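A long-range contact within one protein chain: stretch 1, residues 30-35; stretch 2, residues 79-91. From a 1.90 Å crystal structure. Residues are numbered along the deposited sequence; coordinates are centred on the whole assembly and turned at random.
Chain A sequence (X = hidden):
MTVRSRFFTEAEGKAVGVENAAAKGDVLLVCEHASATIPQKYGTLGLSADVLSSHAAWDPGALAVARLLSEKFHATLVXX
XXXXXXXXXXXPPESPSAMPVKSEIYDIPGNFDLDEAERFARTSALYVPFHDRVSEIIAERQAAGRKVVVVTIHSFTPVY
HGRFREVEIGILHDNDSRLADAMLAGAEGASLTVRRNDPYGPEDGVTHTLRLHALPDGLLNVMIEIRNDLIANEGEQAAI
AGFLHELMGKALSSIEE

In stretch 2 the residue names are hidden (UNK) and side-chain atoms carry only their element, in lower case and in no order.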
# COMPACT_ATOMS: atom_id res chain seq x y z
N VAL A 30 -15.89 -6.73 -11.25
CA VAL A 30 -14.51 -6.70 -10.73
C VAL A 30 -13.94 -8.13 -10.70
O VAL A 30 -14.58 -9.05 -10.18
CB VAL A 30 -14.44 -6.07 -9.31
CG1 VAL A 30 -12.99 -6.05 -8.77
CG2 VAL A 30 -15.12 -4.64 -9.34
N CYS A 31 -12.75 -8.31 -11.25
CA CYS A 31 -12.11 -9.62 -11.32
C CYS A 31 -10.64 -9.52 -10.92
O CYS A 31 -9.77 -9.24 -11.74
CB CYS A 31 -12.26 -10.20 -12.74
SG CYS A 31 -11.83 -11.92 -12.81
N GLU A 32 -10.39 -9.73 -9.62
CA GLU A 32 -9.05 -9.62 -9.05
C GLU A 32 -8.11 -10.77 -9.50
O GLU A 32 -6.90 -10.56 -9.66
CB GLU A 32 -9.11 -9.60 -7.53
CG GLU A 32 -10.04 -8.58 -6.91
CD GLU A 32 -11.38 -9.17 -6.58
OE1 GLU A 32 -11.96 -9.82 -7.48
OE2 GLU A 32 -11.85 -8.99 -5.45
N HIS A 33 -8.67 -11.94 -9.77
CA HIS A 33 -7.87 -13.12 -10.12
C HIS A 33 -7.96 -13.49 -11.59
O HIS A 33 -7.86 -14.66 -11.95
CB HIS A 33 -8.24 -14.32 -9.23
CG HIS A 33 -8.07 -14.06 -7.76
ND1 HIS A 33 -8.72 -14.78 -6.80
CD2 HIS A 33 -7.34 -13.12 -7.09
CE1 HIS A 33 -8.40 -14.33 -5.60
NE2 HIS A 33 -7.57 -13.31 -5.75
N ALA A 34 -8.07 -12.46 -12.42
CA ALA A 34 -8.36 -12.57 -13.84
C ALA A 34 -7.23 -13.19 -14.64
O ALA A 34 -7.48 -13.86 -15.65
CB ALA A 34 -8.65 -11.15 -14.42
N SER A 35 -5.99 -12.95 -14.21
CA SER A 35 -4.82 -13.23 -15.06
C SER A 35 -3.70 -13.95 -14.34
O SER A 35 -3.36 -13.63 -13.21
CB SER A 35 -4.31 -11.94 -15.68
OG SER A 35 -3.10 -12.20 -16.41
N UNK A 79 -10.32 -5.32 -14.14
CA UNK A 79 -9.63 -6.56 -13.86
C UNK A 79 -8.11 -6.32 -13.70
O UNK A 79 -7.54 -5.34 -14.22
c UNK A 79 -8.50 -6.96 -18.88
c UNK A 79 -9.97 -7.63 -14.89
c UNK A 79 -8.29 -8.02 -16.72
c UNK A 79 -9.44 -7.39 -16.28
o UNK A 79 -8.04 -6.72 -20.17
c UNK A 79 -9.64 -6.33 -18.45
c UNK A 79 -10.11 -6.55 -17.17
c UNK A 79 -7.81 -7.81 -18.03
N UNK A 80 -7.51 -7.22 -12.95
CA UNK A 80 -6.07 -7.21 -12.69
C UNK A 80 -5.39 -8.03 -13.76
O UNK A 80 -5.81 -9.16 -14.05
c UNK A 80 -5.89 -7.80 -11.28
c UNK A 80 -3.60 -6.74 -10.88
c UNK A 80 -4.53 -7.94 -10.71
n UNK A 80 -2.66 -6.89 -11.77
o UNK A 80 -3.67 -5.73 -10.15
N UNK A 81 -4.35 -7.46 -14.37
CA UNK A 81 -3.66 -8.12 -15.49
C UNK A 81 -2.49 -9.04 -15.09
O UNK A 81 -1.92 -9.68 -15.95
c UNK A 81 -4.04 -5.36 -18.18
n UNK A 81 -1.86 -6.77 -20.78
c UNK A 81 -2.23 -6.11 -19.68
c UNK A 81 -4.41 -6.32 -17.10
n UNK A 81 -1.31 -5.53 -18.91
n UNK A 81 -3.51 -6.04 -19.36
c UNK A 81 -3.22 -7.05 -16.51
N UNK A 82 -2.16 -9.11 -13.80
CA UNK A 82 -1.09 -9.96 -13.30
C UNK A 82 -1.53 -10.82 -12.14
O UNK A 82 -2.52 -10.52 -11.46
c UNK A 82 1.48 -6.96 -16.36
c UNK A 82 0.68 -8.33 -14.11
c UNK A 82 1.60 -8.89 -14.97
c UNK A 82 2.00 -8.21 -16.10
c UNK A 82 0.55 -6.41 -15.51
c UNK A 82 0.15 -7.09 -14.42
c UNK A 82 0.15 -9.11 -12.93
N UNK A 83 -0.76 -11.90 -11.93
CA UNK A 83 -1.13 -12.99 -11.06
C UNK A 83 -1.25 -12.62 -9.60
O UNK A 83 -0.42 -11.84 -9.05
c UNK A 83 -0.11 -14.12 -11.16
o UNK A 83 -0.42 -15.17 -10.27
N UNK A 84 -2.25 -13.25 -8.98
CA UNK A 84 -2.47 -13.19 -7.53
C UNK A 84 -1.26 -13.75 -6.75
O UNK A 84 -1.18 -13.58 -5.52
c UNK A 84 -6.06 -16.76 -4.90
n UNK A 84 -6.20 -16.53 -3.61
c UNK A 84 -3.60 -15.53 -7.42
n UNK A 84 -5.10 -16.15 -5.57
n UNK A 84 -6.91 -17.57 -5.51
c UNK A 84 -4.84 -16.30 -7.00
c UNK A 84 -3.72 -13.99 -7.14
N UNK A 85 -0.40 -14.51 -7.43
CA UNK A 85 0.83 -15.00 -6.78
C UNK A 85 1.80 -13.88 -6.44
O UNK A 85 2.52 -13.99 -5.44
c UNK A 85 1.58 -18.13 -8.90
c UNK A 85 0.93 -18.16 -6.52
c UNK A 85 1.55 -16.03 -7.64
c UNK A 85 0.89 -17.40 -7.78
N UNK A 86 1.80 -12.81 -7.24
CA UNK A 86 2.64 -11.66 -6.98
C UNK A 86 1.98 -10.75 -5.92
O UNK A 86 2.60 -10.37 -4.92
c UNK A 86 3.67 -11.81 -9.27
c UNK A 86 3.92 -9.69 -7.94
c UNK A 86 2.98 -10.87 -8.27
N UNK A 87 0.70 -10.45 -6.12
CA UNK A 87 -0.08 -9.73 -5.11
C UNK A 87 -1.54 -10.12 -5.29
O UNK A 87 -2.11 -9.93 -6.38
o UNK A 87 -2.17 -6.02 -0.41
c UNK A 87 0.34 -6.97 -2.97
c UNK A 87 -1.58 -6.50 -1.58
c UNK A 87 -0.21 -6.44 -1.80
c UNK A 87 -1.85 -7.57 -3.69
c UNK A 87 -2.39 -7.06 -2.52
c UNK A 87 0.09 -8.18 -5.19
c UNK A 87 -0.48 -7.53 -3.94
N UNK A 88 -2.14 -10.67 -4.23
CA UNK A 88 -3.56 -11.02 -4.24
C UNK A 88 -4.36 -9.77 -3.93
O UNK A 88 -4.46 -9.35 -2.78
o UNK A 88 -5.54 -13.83 -2.97
o UNK A 88 -6.16 -11.93 -3.91
c UNK A 88 -5.29 -12.67 -3.38
c UNK A 88 -3.87 -12.14 -3.24
N UNK A 89 -4.90 -9.15 -4.97
CA UNK A 89 -5.58 -7.87 -4.81
C UNK A 89 -6.86 -7.95 -3.98
O UNK A 89 -7.42 -6.92 -3.61
s UNK A 89 -4.38 -6.56 -6.87
c UNK A 89 -5.84 -7.24 -6.15
N UNK A 90 -7.32 -9.16 -3.67
CA UNK A 90 -8.43 -9.34 -2.74
C UNK A 90 -7.93 -9.52 -1.30
O UNK A 90 -8.62 -10.10 -0.49
n UNK A 90 -11.30 -11.70 -2.36
c UNK A 90 -9.30 -10.56 -3.13
c UNK A 90 -10.69 -10.54 -2.47
o UNK A 90 -11.19 -9.49 -2.09
N UNK A 91 -6.72 -9.04 -1.00
CA UNK A 91 -6.14 -9.08 0.35
C UNK A 91 -5.42 -7.77 0.67
O UNK A 91 -4.75 -7.21 -0.20
n UNK A 91 -7.31 -14.09 3.35
c UNK A 91 -6.64 -12.01 1.41
c UNK A 91 -5.12 -10.19 0.45
c UNK A 91 -7.31 -14.32 2.04
n UNK A 91 -7.60 -15.54 1.60
c UNK A 91 -5.70 -11.59 0.29
n UNK A 91 -7.01 -13.39 1.14
O HOH W 1 -4.95 -10.38 -7.64
O HOH W 2 -5.08 -11.63 -11.66
O HOH W 3 -4.55 -14.07 -10.51

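At position 79 the side chain is one carbon and a six-carbon ring bearing an oxygen. The backbone forms a parallel bridge with Cys-31, and CB packs 3.8 Å from CB of Ala-34 before the ring leads away; it is Tyr-79. Position 80 has three carbons, the third holding one oxygen and one nitrogen. Its backbone N donates to O of Cys-31 (3.3 Å), as part of the parallel pairing at Cys-31 and Tyr-79, and its CB lies 3.4 Å from O of Glu-32: Gln-80.

Position 81 has three carbons, a nitrogen and a carbon with two further nitrogens, which make a guanidinium. The CA-to-CB bond points away; the backbone O instead accepts a hydrogen bond from OG of Ser-35 (2.8 Å). This is Arg-81. Position 82, one carbon and an unsubstituted six-carbon ring, also turns its CA-to-CB bond from stretch 1; it is Phe-82. Position 83 has one carbon and one oxygen, and its CA approaches O of Ser-35 at 3.2 Å in a CA-H...O contact: Ser-83.

Position 84 again has three carbons, a nitrogen and a carbon with two further nitrogens; its CA-to-CB bond points toward stretch 1, and its planar end lies flat on the ring of His-33. It is Arg-84. The planes are 15° apart and the centres 3.8 Å, with CZ 3.4 Å from CE1 of His-33. Three positions then make no contact with stretch 1: position 85, four carbons forked at the second, is Leu-85; position 86, one carbon carrying two, is Val-86; position 87, one carbon, then a six-carbon ring bearing an oxygen, is Tyr-87.

Position 88 has two carbons, the second with two oxygens, one of them 2.7 Å from NE2 of His-33. This is Asp-88, whose OD1 accepts the hydrogen bond from that NE2 near the plane of the ring. Position 89 has one carbon and one sulfur, its CB 4.3 Å from CB of Glu-32; it is Cys-89. Position 90 has two carbons, the second with one oxygen and one nitrogen, and its CB lies 4.2 Å from NE2 of His-33: Asn-90. Position 91 has three carbons, a nitrogen and a carbon with two further nitrogens, out of reach of stretch 1: Arg-91.

The contact begins as a parallel strand pair and continues through two loops. His-33 is held over one face by Arg-84 and at its edge by Asp-88, while a salt bridge from NH2 of Arg-84 to OD2 of Asp-88 (2.9 Å) ties these two partners together. Waters also bridge the stretches: one joins O of Glu-32 to N of Cys-89, and another links O of Ser-35 to N of Arg-84.

Stretch 2 79-91: YQRFSRLVYDCNR
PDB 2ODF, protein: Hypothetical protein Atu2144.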